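Local coordinates for protein GH59 galactosidase (Clostridium cellulolyticum, PDB 2V4V) that binds plant cell wall sugars such as xylose through a family 6 carbohydrate-binding module, one part of a larger family 59 glycoside hydrolase, at residues A[19-22]-A[28-31]; A[108-113]-A[123-128]; A[51-56]-A[66-71]. All coordinates share one frame; numbering follows the deposited sequence.

In the fold
The three contacts belong to one family 6 carbohydrate-binding module built from two antiparallel sheets. Along the chain contact 1 closes first, contact 3 follows and contact 2 comes last. Contacts 2 and 3 have centres only about 4 Å apart: strands 52-59 and 121-128 are neighbours in one sheet, strands 64-70 and 105-113 in the other, and both contacts span the core between them. Contact 1 is a hairpin towards the periphery, its centre about 14 Å from that of contact 2 and 18 Å from that of contact 3. A sodium ion bound by E28 and N123 ties contacts 1 and 2, linking the xylose-binding hairpin to the sandwich.

Contact 1. Residues A[19-22]-A[28-31]; sequences QTET and EDVG. With NA (sodium ion), chain C; XYP (beta-D-xylopyranose), chain B.
Q19 with G31 and E21 with D29 are the hydrogen-bonded pairs of an antiparallel hairpin formed by residues 19-22 and 28-31. Backbone bonds run both ways at each pair: G31 N lies 2.9 Å from Q19 O, while Q19 N returns to G31 O at 3.2 Å, standing 40° out of the carbonyl plane. T20 pairs with V30 without hydrogen bonds, and T20 CA makes a CA-H...O contact with D29 O at 3.3 Å.

Carboxylates dominate the face shared by E21 and D29. Their planes are turned 66° against each other. E21 OE2 and D29 OD2 are 2.6 Å apart, and oxygens this close suggest that one of the acids is protonated. The chain of E21 starts between its own backbone N and carbonyl carbon (chi1 59°) and then extends straight, carrying the carboxylate past D29 to the sugar. There E21 OE1 accepts a hydrogen bond from xylose O2 at 3.1 Å, and E21 OE2 lies 2.6 Å from xylose O3.

Water and metal serve the other groups. One water donates to E28 OE2 at 2.6 Å and also meets T20 OG1, bridging the two side chains. The main-chain E28 O coordinates the sodium ion at 2.4 Å, and E8, E10 and N123 complete its protein ligands.

Q90 holds D29 OD1, and the sugar pocket is continued by F32, W89, Y118 and N121. The hairpin is attached to the sandwich at its 28-31 side, where V30 shares backbone hydrogen bonds with L122 of strand 121-128.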
ATOM      1  N   GLN A  19      12.434  -3.629  -0.688  1.00  8.83           N
ATOM      2  CA  GLN A  19      13.423  -3.012  -1.579  1.00  8.55           C
ATOM      3  C   GLN A  19      12.709  -2.481  -2.800  1.00  7.61           C
ATOM      4  O   GLN A  19      11.740  -3.123  -3.242  1.00  8.06           O
ATOM      5  CB  GLN A  19      14.475  -4.018  -2.028  1.00  9.20           C
ATOM      6  CG  GLN A  19      15.096  -4.776  -0.892  1.00 12.79           C
ATOM      7  CD  GLN A  19      15.948  -5.933  -1.376  1.00 16.15           C
ATOM      8  OE1 GLN A  19      16.649  -5.806  -2.418  1.00 14.85           O
ATOM      9  NE2 GLN A  19      15.897  -7.073  -0.644  1.00 12.52           N
ATOM     10  N   THR A  20      13.144  -1.308  -3.283  1.00  8.26           N
ATOM     11  CA  THR A  20      12.583  -0.760  -4.505  1.00  7.03           C
ATOM     12  C   THR A  20      13.314  -1.346  -5.709  1.00  8.51           C
ATOM     13  O   THR A  20      14.525  -1.649  -5.651  1.00  8.50           O
ATOM     14  CB  THR A  20      12.746   0.777  -4.562  1.00  7.41           C
ATOM     15  OG1 THR A  20      14.104   1.127  -4.267  1.00  9.18           O
ATOM     16  CG2 THR A  20      11.796   1.396  -3.512  1.00  6.27           C
ATOM     17  N   GLU A  21      12.578  -1.454  -6.815  1.00  8.08           N
ATOM     18  CA  GLU A  21      13.094  -2.056  -8.050  1.00  8.94           C
ATOM     19  C   GLU A  21      12.400  -1.466  -9.261  1.00  7.97           C
ATOM     20  O   GLU A  21      11.363  -0.768  -9.129  1.00  7.95           O
ATOM     21  CB  GLU A  21      12.951  -3.568  -8.042  1.00  8.17           C
ATOM     22  CG  GLU A  21      11.482  -3.969  -7.878  1.00 10.10           C
ATOM     23  CD  GLU A  21      11.234  -5.472  -7.917  1.00 12.31           C
ATOM     24  OE1 GLU A  21      12.171  -6.278  -8.222  1.00 12.41           O
ATOM     25  OE2 GLU A  21      10.059  -5.822  -7.673  1.00  9.59           O
ATOM     26  N   THR A  22      12.920  -1.792 -10.455  1.00  7.26           N
ATOM     27  CA  THR A  22      12.375  -1.257 -11.713  1.00  6.86           C
ATOM     28  C   THR A  22      11.006  -1.870 -11.936  1.00  7.99           C
ATOM     29  O   THR A  22      10.858  -3.086 -11.864  1.00  8.22           O
ATOM     30  CB  THR A  22      13.258  -1.674 -12.896  1.00  8.38           C
ATOM     31  OG1 THR A  22      14.616  -1.293 -12.630  1.00  7.21           O
ATOM     32  CG2 THR A  22      12.795  -1.003 -14.196  1.00  9.04           C
ATOM     33  N   GLU A  28       9.139   2.797 -10.437  1.00  8.43           N
ATOM     34  CA  GLU A  28       9.607   1.768  -9.489  1.00  8.10           C
ATOM     35  C   GLU A  28       8.449   1.102  -8.795  1.00  8.20           C
ATOM     36  O   GLU A  28       7.364   1.698  -8.683  1.00  7.83           O
ATOM     37  CB  GLU A  28      10.455   2.381  -8.411  1.00  8.98           C
ATOM     38  CG  GLU A  28      11.506   3.355  -8.966  1.00  8.52           C
ATOM     39  CD  GLU A  28      12.445   3.826  -7.893  1.00  9.55           C
ATOM     40  OE1 GLU A  28      12.574   5.086  -7.822  1.00 10.60           O
ATOM     41  OE2 GLU A  28      13.023   2.964  -7.157  1.00 10.44           O
ATOM     42  N   ASP A  29       8.683  -0.130  -8.336  1.00  8.08           N
ATOM     43  CA  ASP A  29       7.756  -0.739  -7.380  1.00  8.04           C
ATOM     44  C   ASP A  29       8.481  -1.077  -6.078  1.00  8.32           C
ATOM     45  O   ASP A  29       9.706  -1.312  -6.069  1.00  7.39           O
ATOM     46  CB  ASP A  29       7.058  -1.998  -7.953  1.00  7.51           C
ATOM     47  CG  ASP A  29       8.050  -3.102  -8.296  1.00  8.42           C
ATOM     48  OD1 ASP A  29       8.521  -3.118  -9.475  1.00  8.75           O
ATOM     49  OD2 ASP A  29       8.355  -3.935  -7.359  1.00  7.89           O
ATOM     50  N   VAL A  30       7.691  -1.123  -5.000  1.00  8.01           N
ATOM     51  CA  VAL A  30       8.160  -1.688  -3.761  1.00  6.90           C
ATOM     52  C   VAL A  30       7.934  -3.180  -3.896  1.00  6.29           C
ATOM     53  O   VAL A  30       6.787  -3.654  -4.078  1.00  6.46           O
ATOM     54  CB  VAL A  30       7.370  -1.118  -2.569  1.00  6.54           C
ATOM     55  CG1 VAL A  30       7.497  -1.986  -1.377  1.00  7.51           C
ATOM     56  CG2 VAL A  30       7.882   0.293  -2.271  1.00  8.19           C
ATOM     57  N   GLY A  31       9.051  -3.910  -3.844  1.00  7.57           N
ATOM     58  CA  GLY A  31       8.999  -5.372  -3.913  1.00  7.66           C
ATOM     59  C   GLY A  31       9.711  -6.033  -2.728  1.00  6.99           C
ATOM     60  O   GLY A  31      10.043  -5.391  -1.738  1.00  8.19           O
TER
HETATM   61 NA    NA C3052       5.856   3.490  -8.394  1.00  8.04          NA
HETATM   62  O1  XYP B3051      12.691 -12.003  -7.510  1.00 12.18           O
HETATM   63  C1  XYP B3051      11.944 -11.082  -6.730  1.00 12.45           C
HETATM   64  C2  XYP B3051      11.294 -10.127  -7.721  1.00 10.88           C
HETATM   65  C3  XYP B3051      10.431  -9.122  -6.978  1.00  8.82           C
HETATM   66  C4  XYP B3051       9.505  -9.838  -5.999  1.00  8.24           C
HETATM   67  C5  XYP B3051      10.292 -10.844  -5.147  1.00  7.76           C
HETATM   68  O2  XYP B3051      12.256  -9.356  -8.429  1.00 12.61           O
HETATM   69  O3  XYP B3051       9.676  -8.339  -7.889  1.00  8.76           O
HETATM   70  O4  XYP B3051       8.879  -8.926  -5.126  1.00  7.95           O
HETATM   71  O5  XYP B3051      10.985 -11.737  -5.990  1.00  9.97           O
HETATM   72  O   HOH W   1      14.251   3.767  -5.009  1.00 13.14           O
HETATM   73  O   HOH W   2       7.195   5.014  -9.814  1.00 11.79           O

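Contact 2. Residues A[108-113]-A[123-128]; sequences VYLVFK and NWFTFS. With NA (sodium ion), chain C.
F125 and F127 reach from residues 123-128 across the core to L110 and V108 of residues 108-113. The backbones stay well apart, L110 CA and F125 CA being 10.1 Å from each other, and no hydrogen bond joins the two segments.

N123, the first of residues 123-128, serves the metal instead of the core. Its CG lies anti to the backbone N and beside the carbonyl carbon (chi1 180°), which turns the amide oxygen to the same ion as the main-chain carbonyl: N123 O and N123 OD1 each bind sodium at 2.4 Å. N123 thus chelates the ion with two oxygens, E8, E10, E28 and a water supply the other ligands, and E25 holds the amide nitrogen. W124 points away from the core, on the side opposite F125, and its ring meets R6 in a cation-pi contact.

F125 makes the closest approach. Methyl CD1 of L110 sits over one face of its ring, 3.8 Å from the centroid and 15° off the normal, a CH-pi contact displaced slightly toward the CE2 side, where the separation from F125 CE2 is 3.7 Å. The two side chains advance from opposite directions; L110 CD1 continues the line of its own chain (chi2 -176°), so the methyl leads the approach.

T126 again faces away from the core. At F127 the touch is looser and comes at the ring edge, V108 CG1 standing 4.5 Å from F127 CZ near the ring plane. F46 and F53 meet the F127 ring edge-to-face, and Y41 does the same to F125.

V108 and L110 from one sheet and F125 and F127 from the other point inward, as in the beta-sandwich (jelly-roll) fold of family 6 carbohydrate-binding modules.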
ATOM      1  N   VAL A 108       0.867   7.423   7.265  1.00  8.54           N
ATOM      2  CA  VAL A 108       0.143   6.253   6.827  1.00  8.45           C
ATOM      3  C   VAL A 108       1.131   5.082   6.749  1.00  8.48           C
ATOM      4  O   VAL A 108       2.122   5.176   6.006  1.00  8.17           O
ATOM      5  CB  VAL A 108      -0.532   6.482   5.455  1.00  8.50           C
ATOM      6  CG1 VAL A 108      -0.998   5.175   4.876  1.00  8.77           C
ATOM      7  CG2 VAL A 108      -1.735   7.431   5.593  1.00  7.91           C
ATOM      8  N   TYR A 109       0.819   3.993   7.480  1.00  7.86           N
ATOM      9  CA  TYR A 109       1.612   2.758   7.403  1.00  8.67           C
ATOM     10  C   TYR A 109       0.859   1.770   6.573  1.00  8.73           C
ATOM     11  O   TYR A 109      -0.276   1.420   6.919  1.00  9.99           O
ATOM     12  CB  TYR A 109       1.823   2.156   8.803  1.00  9.00           C
ATOM     13  CG  TYR A 109       2.798   2.969   9.616  1.00  6.71           C
ATOM     14  CD1 TYR A 109       4.071   2.465   9.949  1.00 12.07           C
ATOM     15  CD2 TYR A 109       2.455   4.262  10.073  1.00  7.31           C
ATOM     16  CE1 TYR A 109       4.980   3.220  10.715  1.00 11.71           C
ATOM     17  CE2 TYR A 109       3.348   5.019  10.821  1.00 10.77           C
ATOM     18  CZ  TYR A 109       4.611   4.501  11.136  1.00 11.48           C
ATOM     19  OH  TYR A 109       5.473   5.285  11.895  1.00 11.98           O
ATOM     20  N   LEU A 110       1.495   1.313   5.482  1.00  7.95           N
ATOM     21  CA  LEU A 110       0.958   0.192   4.728  1.00  8.23           C
ATOM     22  C   LEU A 110       1.713  -1.061   5.194  1.00  7.88           C
ATOM     23  O   LEU A 110       2.907  -1.198   4.955  1.00  7.67           O
ATOM     24  CB  LEU A 110       1.099   0.419   3.226  1.00  7.39           C
ATOM     25  CG  LEU A 110       0.485   1.717   2.675  1.00  8.70           C
ATOM     26  CD1 LEU A 110       0.660   1.696   1.175  1.00  8.55           C
ATOM     27  CD2 LEU A 110      -1.022   1.808   3.065  1.00  7.53           C
ATOM     28  N   VAL A 111       0.999  -1.940   5.913  1.00  8.82           N
ATOM     29  CA  VAL A 111       1.586  -3.078   6.595  1.00  9.12           C
ATOM     30  C   VAL A 111       1.153  -4.332   5.842  1.00  8.74           C
ATOM     31  O   VAL A 111      -0.036  -4.563   5.605  1.00  8.01           O
ATOM     32  CB  VAL A 111       1.167  -3.159   8.082  1.00  9.33           C
ATOM     33  CG1 VAL A 111       1.864  -4.351   8.765  1.00  9.63           C
ATOM     34  CG2 VAL A 111       1.520  -1.837   8.808  1.00  9.30           C
ATOM     35  N   PHE A 112       2.133  -5.106   5.370  1.00  8.36           N
ATOM     36  CA  PHE A 112       1.834  -6.155   4.397  1.00  8.69           C
ATOM     37  C   PHE A 112       1.714  -7.476   5.122  1.00  9.55           C
ATOM     38  O   PHE A 112       2.641  -7.897   5.817  1.00 10.58           O
ATOM     39  CB  PHE A 112       2.958  -6.195   3.345  1.00  9.00           C
ATOM     40  CG  PHE A 112       3.256  -4.824   2.750  1.00  7.46           C
ATOM     41  CD1 PHE A 112       2.196  -4.059   2.213  1.00  6.95           C
ATOM     42  CD2 PHE A 112       4.535  -4.305   2.751  1.00  8.49           C
ATOM     43  CE1 PHE A 112       2.441  -2.772   1.678  1.00  8.46           C
ATOM     44  CE2 PHE A 112       4.822  -3.046   2.203  1.00  8.13           C
ATOM     45  CZ  PHE A 112       3.766  -2.270   1.659  1.00  8.34           C
ATOM     46  N   LYS A 113       0.567  -8.135   4.951  1.00  9.20           N
ATOM     47  CA  LYS A 113       0.326  -9.360   5.704  1.00 10.20           C
ATOM     48  C   LYS A 113      -0.129 -10.489   4.785  1.00 10.18           C
ATOM     49  O   LYS A 113      -0.841 -10.254   3.803  1.00  9.98           O
ATOM     50  CB  LYS A 113      -0.754  -9.115   6.772  1.00 11.24           C
ATOM     51  CG  LYS A 113      -0.374  -8.053   7.799  1.00 13.65           C
ATOM     52  CD  LYS A 113       0.647  -8.553   8.805  1.00 19.27           C
ATOM     53  CE  LYS A 113       0.774  -7.627  10.045  1.00 26.05           C
ATOM     54  NZ  LYS A 113      -0.501  -7.266  10.803  1.00 28.24           N
ATOM     55  N   ASN A 123       3.154  -0.533  -6.877  1.00  7.04           N
ATOM     56  CA  ASN A 123       3.646   0.529  -7.729  1.00  7.90           C
ATOM     57  C   ASN A 123       3.288   1.915  -7.157  1.00  7.78           C
ATOM     58  O   ASN A 123       4.151   2.757  -6.884  1.00  8.77           O
ATOM     59  CB  ASN A 123       3.067   0.316  -9.141  1.00  7.70           C
ATOM     60  CG  ASN A 123       3.508   1.374 -10.140  1.00 10.64           C
ATOM     61  OD1 ASN A 123       4.264   2.313  -9.815  1.00  7.44           O
ATOM     62  ND2 ASN A 123       3.026   1.237 -11.384  1.00  7.57           N
ATOM     63  N   TRP A 124       2.000   2.126  -6.889  1.00  7.67           N
ATOM     64  CA  TRP A 124       1.505   3.388  -6.332  1.00  8.12           C
ATOM     65  C   TRP A 124       0.157   3.108  -5.656  1.00  8.25           C
ATOM     66  O   TRP A 124      -0.384   2.027  -5.798  1.00  8.16           O
ATOM     67  CB  TRP A 124       1.392   4.489  -7.415  1.00  8.78           C
ATOM     68  CG  TRP A 124       0.528   4.160  -8.586  1.00  8.36           C
ATOM     69  CD1 TRP A 124       0.948   3.666  -9.793  1.00  9.85           C
ATOM     70  CD2 TRP A 124      -0.899   4.270  -8.684  1.00  8.68           C
ATOM     71  NE1 TRP A 124      -0.105   3.472 -10.638  1.00  8.91           N
ATOM     72  CE2 TRP A 124      -1.256   3.854  -9.986  1.00  8.35           C
ATOM     73  CE3 TRP A 124      -1.901   4.751  -7.818  1.00 12.35           C
ATOM     74  CZ2 TRP A 124      -2.586   3.835 -10.429  1.00 12.68           C
ATOM     75  CZ3 TRP A 124      -3.229   4.712  -8.250  1.00 11.99           C
ATOM     76  CH2 TRP A 124      -3.546   4.280  -9.556  1.00 13.50           C
ATOM     77  N   PHE A 125      -0.343   4.069  -4.877  1.00  7.59           N
ATOM     78  CA  PHE A 125      -1.679   3.895  -4.329  1.00  8.13           C
ATOM     79  C   PHE A 125      -2.293   5.280  -4.195  1.00  9.27           C
ATOM     80  O   PHE A 125      -1.617   6.320  -4.320  1.00  8.79           O
ATOM     81  CB  PHE A 125      -1.611   3.218  -2.955  1.00  9.22           C
ATOM     82  CG  PHE A 125      -0.768   3.977  -1.964  1.00  9.77           C
ATOM     83  CD1 PHE A 125      -1.398   4.797  -1.041  1.00 12.45           C
ATOM     84  CD2 PHE A 125       0.621   3.861  -1.936  1.00 12.91           C
ATOM     85  CE1 PHE A 125      -0.675   5.512  -0.111  1.00 13.78           C
ATOM     86  CE2 PHE A 125       1.352   4.587  -1.015  1.00 13.88           C
ATOM     87  CZ  PHE A 125       0.715   5.385  -0.105  1.00 12.58           C
ATOM     88  N   THR A 126      -3.583   5.272  -3.895  1.00  8.68           N
ATOM     89  CA  THR A 126      -4.270   6.553  -3.617  1.00  8.94           C
ATOM     90  C   THR A 126      -5.514   6.291  -2.777  1.00  8.77           C
ATOM     91  O   THR A 126      -5.993   5.132  -2.706  1.00  9.45           O
ATOM     92  CB  THR A 126      -4.709   7.276  -4.942  1.00  9.49           C
ATOM     93  OG1 THR A 126      -5.149   8.624  -4.669  1.00 10.54           O
ATOM     94  CG2 THR A 126      -5.799   6.457  -5.676  1.00  9.86           C
ATOM     95  N   PHE A 127      -6.039   7.335  -2.122  1.00  7.71           N
ATOM     96  CA  PHE A 127      -7.345   7.200  -1.475  1.00  8.73           C
ATOM     97  C   PHE A 127      -8.429   7.913  -2.305  1.00  9.86           C
ATOM     98  O   PHE A 127      -8.133   8.819  -3.091  1.00  9.03           O
ATOM     99  CB  PHE A 127      -7.342   7.807  -0.085  1.00  8.87           C
ATOM    100  CG  PHE A 127      -6.483   7.060   0.882  1.00  8.17           C
ATOM    101  CD1 PHE A 127      -7.055   6.103   1.729  1.00  7.66           C
ATOM    102  CD2 PHE A 127      -5.101   7.299   0.963  1.00  9.65           C
ATOM    103  CE1 PHE A 127      -6.263   5.407   2.658  1.00  8.24           C
ATOM    104  CE2 PHE A 127      -4.294   6.631   1.904  1.00  8.86           C
ATOM    105  CZ  PHE A 127      -4.865   5.657   2.727  1.00  8.98           C
ATOM    106  N   SER A 128      -9.678   7.512  -2.102  1.00 10.54           N
ATOM    107  CA  SER A 128     -10.807   8.146  -2.819  1.00 12.29           C
ATOM    108  C   SER A 128     -11.770   8.698  -1.797  1.00 13.75           C
ATOM    109  O   SER A 128     -11.872   8.180  -0.693  1.00 12.27           O
ATOM    110  CB  SER A 128     -11.521   7.124  -3.700  1.00 13.31           C
ATOM    111  OG  SER A 128     -11.849   5.960  -2.917  1.00 15.83           O
TER
HETATM  112 NA    NA C3052       5.856   3.490  -8.394  1.00  8.04          NA
HETATM  113  O   HOH W   2       7.195   5.014  -9.814  1.00 11.79           O

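Contact 3. Residues A[51-56]-A[66-71]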
ATOM      1  N   GLY A  51     -13.307   7.590   1.660  1.00 13.55           N
ATOM      2  CA  GLY A  51     -14.169   6.414   1.614  1.00 12.24           C
ATOM      3  C   GLY A  51     -13.506   5.132   1.078  1.00 11.07           C
ATOM      4  O   GLY A  51     -14.007   4.039   1.264  1.00 10.71           O
ATOM      5  N   GLY A  52     -12.352   5.280   0.424  1.00 10.87           N
ATOM      6  CA  GLY A  52     -11.771   4.129  -0.258  1.00 10.58           C
ATOM      7  C   GLY A  52     -10.279   4.233  -0.490  1.00 10.77           C
ATOM      8  O   GLY A  52      -9.682   5.274  -0.285  1.00 10.53           O
ATOM      9  N   PHE A  53      -9.711   3.132  -0.984  1.00 10.13           N
ATOM     10  CA  PHE A  53      -8.243   3.024  -1.230  1.00  9.27           C
ATOM     11  C   PHE A  53      -8.056   2.155  -2.472  1.00  9.74           C
ATOM     12  O   PHE A  53      -8.762   1.157  -2.652  1.00  9.47           O
ATOM     13  CB  PHE A  53      -7.622   2.350  -0.017  1.00  9.27           C
ATOM     14  CG  PHE A  53      -6.153   1.950  -0.159  1.00  7.72           C
ATOM     15  CD1 PHE A  53      -5.126   2.816   0.247  1.00  7.78           C
ATOM     16  CD2 PHE A  53      -5.814   0.666  -0.590  1.00  8.87           C
ATOM     17  CE1 PHE A  53      -3.809   2.398   0.212  1.00  7.98           C
ATOM     18  CE2 PHE A  53      -4.486   0.251  -0.638  1.00 10.78           C
ATOM     19  CZ  PHE A  53      -3.484   1.129  -0.235  1.00  9.42           C
ATOM     20  N   GLN A  54      -7.107   2.566  -3.315  1.00  8.50           N
ATOM     21  CA  GLN A  54      -6.797   1.880  -4.561  1.00  9.08           C
ATOM     22  C   GLN A  54      -5.298   1.707  -4.613  1.00  9.65           C
ATOM     23  O   GLN A  54      -4.547   2.683  -4.439  1.00  8.70           O
ATOM     24  CB  GLN A  54      -7.312   2.724  -5.738  1.00  9.80           C
ATOM     25  CG  GLN A  54      -7.042   2.178  -7.138  1.00 12.23           C
ATOM     26  CD  GLN A  54      -7.327   3.219  -8.224  1.00 17.82           C
ATOM     27  OE1 GLN A  54      -7.453   4.426  -7.942  1.00 20.05           O
ATOM     28  NE2 GLN A  54      -7.379   2.767  -9.476  1.00 15.30           N
ATOM     29  N   ALA A  55      -4.861   0.467  -4.840  1.00  8.84           N
ATOM     30  CA  ALA A  55      -3.422   0.197  -4.958  1.00  9.02           C
ATOM     31  C   ALA A  55      -3.110  -0.514  -6.273  1.00  9.09           C
ATOM     32  O   ALA A  55      -3.851  -1.413  -6.695  1.00  9.37           O
ATOM     33  CB  ALA A  55      -2.966  -0.676  -3.800  1.00  9.91           C
ATOM     34  N   ARG A  56      -2.004  -0.082  -6.905  1.00  8.44           N
ATOM     35  CA  ARG A  56      -1.574  -0.691  -8.176  1.00  7.63           C
ATOM     36  C   ARG A  56      -0.539  -1.779  -7.859  1.00  8.01           C
ATOM     37  O   ARG A  56       0.544  -1.457  -7.404  1.00  8.54           O
ATOM     38  CB  ARG A  56      -0.972   0.402  -9.073  1.00  7.52           C
ATOM     39  CG  ARG A  56      -0.647  -0.037 -10.469  1.00  9.97           C
ATOM     40  CD  ARG A  56      -1.949  -0.294 -11.250  1.00  9.05           C
ATOM     41  NE  ARG A  56      -1.607  -0.758 -12.593  1.00 10.11           N
ATOM     42  CZ  ARG A  56      -2.492  -1.213 -13.482  1.00 11.71           C
ATOM     43  NH1 ARG A  56      -3.801  -1.241 -13.178  1.00 13.13           N
ATOM     44  NH2 ARG A  56      -2.058  -1.648 -14.667  1.00 14.39           N
ATOM     45  N   ILE A  66      -3.010  -5.570   2.369  1.00  7.01           N
ATOM     46  CA  ILE A  66      -2.349  -4.320   2.769  1.00  7.03           C
ATOM     47  C   ILE A  66      -3.188  -3.749   3.889  1.00  7.53           C
ATOM     48  O   ILE A  66      -4.305  -3.320   3.664  1.00  7.51           O
ATOM     49  CB  ILE A  66      -2.286  -3.279   1.626  1.00  7.06           C
ATOM     50  CG1 ILE A  66      -1.606  -3.867   0.372  1.00  8.18           C
ATOM     51  CG2 ILE A  66      -1.608  -1.990   2.126  1.00  7.69           C
ATOM     52  CD1 ILE A  66      -1.639  -2.950  -0.841  1.00 10.52           C
ATOM     53  N   GLU A  67      -2.677  -3.825   5.105  1.00  7.65           N
ATOM     54  CA  GLU A  67      -3.355  -3.210   6.233  1.00  8.26           C
ATOM     55  C   GLU A  67      -2.998  -1.744   6.250  1.00  9.22           C
ATOM     56  O   GLU A  67      -1.808  -1.383   6.200  1.00 10.14           O
ATOM     57  CB  GLU A  67      -2.941  -3.875   7.548  1.00  8.84           C
ATOM     58  CG  GLU A  67      -3.585  -5.261   7.707  1.00  9.11           C
ATOM     59  CD  GLU A  67      -3.264  -5.945   9.048  1.00 13.28           C
ATOM     60  OE1 GLU A  67      -2.398  -5.455   9.771  1.00 12.02           O
ATOM     61  OE2 GLU A  67      -3.892  -6.995   9.328  1.00 20.00           O
ATOM     62  N   ILE A  68      -4.013  -0.891   6.323  1.00  7.66           N
ATOM     63  CA  ILE A  68      -3.749   0.537   6.281  1.00  7.48           C
ATOM     64  C   ILE A  68      -3.909   1.050   7.719  1.00  8.04           C
ATOM     65  O   ILE A  68      -5.039   1.101   8.218  1.00  8.56           O
ATOM     66  CB  ILE A  68      -4.779   1.275   5.406  1.00  8.59           C
ATOM     67  CG1 ILE A  68      -4.777   0.715   3.979  1.00  9.09           C
ATOM     68  CG2 ILE A  68      -4.480   2.771   5.337  1.00  9.38           C
ATOM     69  CD1 ILE A  68      -6.107   0.910   3.256  1.00 10.21           C
ATOM     70  N   ARG A  69      -2.777   1.443   8.341  1.00  8.81           N
ATOM     71  CA  ARG A  69      -2.776   1.793   9.747  1.00  8.64           C
ATOM     72  C   ARG A  69      -2.271   3.234   9.923  1.00  8.43           C
ATOM     73  O   ARG A  69      -1.483   3.728   9.120  1.00  9.68           O
ATOM     74  CB  ARG A  69      -1.867   0.833  10.526  1.00  9.37           C
ATOM     75  CG  ARG A  69      -2.517  -0.570  10.655  1.00  9.60           C
ATOM     76  CD  ARG A  69      -1.625  -1.573  11.385  1.00 11.38           C
ATOM     77  NE  ARG A  69      -2.252  -2.885  11.405  1.00 10.31           N
ATOM     78  CZ  ARG A  69      -3.218  -3.257  12.253  1.00  9.06           C
ATOM     79  NH1 ARG A  69      -3.689  -2.414  13.200  1.00  8.74           N
ATOM     80  NH2 ARG A  69      -3.722  -4.506  12.169  1.00 11.74           N
ATOM     81  N   LEU A  70      -2.793   3.931  10.946  1.00  6.87           N
ATOM     82  CA  LEU A  70      -2.411   5.320  11.124  1.00  7.42           C
ATOM     83  C   LEU A  70      -1.431   5.486  12.263  1.00  7.92           C
ATOM     84  O   LEU A  70      -1.633   4.998  13.373  1.00  8.19           O
ATOM     85  CB  LEU A  70      -3.656   6.173  11.400  1.00  6.21           C
ATOM     86  CG  LEU A  70      -4.686   6.233  10.280  1.00  9.06           C
ATOM     87  CD1 LEU A  70      -5.899   7.117  10.700  1.00 11.70           C
ATOM     88  CD2 LEU A  70      -4.082   6.690   8.958  1.00 11.69           C
ATOM     89  N   ASP A  71      -0.385   6.241  11.959  1.00  7.66           N
ATOM     90  CA  ASP A  71       0.549   6.790  12.930  1.00  9.23           C
ATOM     91  C   ASP A  71       1.558   5.842  13.598  1.00  9.58           C
ATOM     92  O   ASP A  71       2.490   6.272  14.166  1.00 10.75           O
ATOM     93  CB  ASP A  71      -0.178   7.729  13.901  1.00  9.09           C
ATOM     94  CG  ASP A  71      -0.869   8.900  13.167  1.00 10.62           C
ATOM     95  OD1 ASP A  71      -0.238   9.495  12.315  1.00 10.86           O
ATOM     96  OD2 ASP A  71      -1.997   9.151  13.542  1.00 12.71           O
TER
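I68 lays its terminal methyl on a face of the F53 ring, and I66 takes up the edge of the same ring. The CD1 atom of I68 is 3.7 Å from the centroid and 18° off the normal, a CH-pi contact offset toward the root of the ring, with F53 CG the nearest atom at 3.6 Å. F53 has CG anti to its backbone N (chi1 171°), which sends the ring across the gap to the facing strand; the two side chains cross at a slant. I66 CD1 lies near the plane of the ring, 4.3 Å from F53 CE2, and also packs against A55 CB at 4.0 Å, so that one methyl touches both F53 and A55.

On the opposite side of strand 66-70, R69 grips E67 side-on. R69 NE and R69 NH2 both donate to E67 OE1, at 3.0 and 2.9 Å respectively, with the oxygen in the guanidinium plane but approached from one face of the carboxylate. The same oxygen forms a salt bridge with K113, and the two cations probably favour the ionised form of E67.

The axes of strands 52-56 and 66-70 approach to 10.6 Å, with N-to-C directions 129° apart, one strand in each sheet of the sandwich. L110 of strand 105-113 packs against F53 and I66, while strand 121-128 flanks strand 52-59, where G51 and G52 both face S128 in a classic beta bulge.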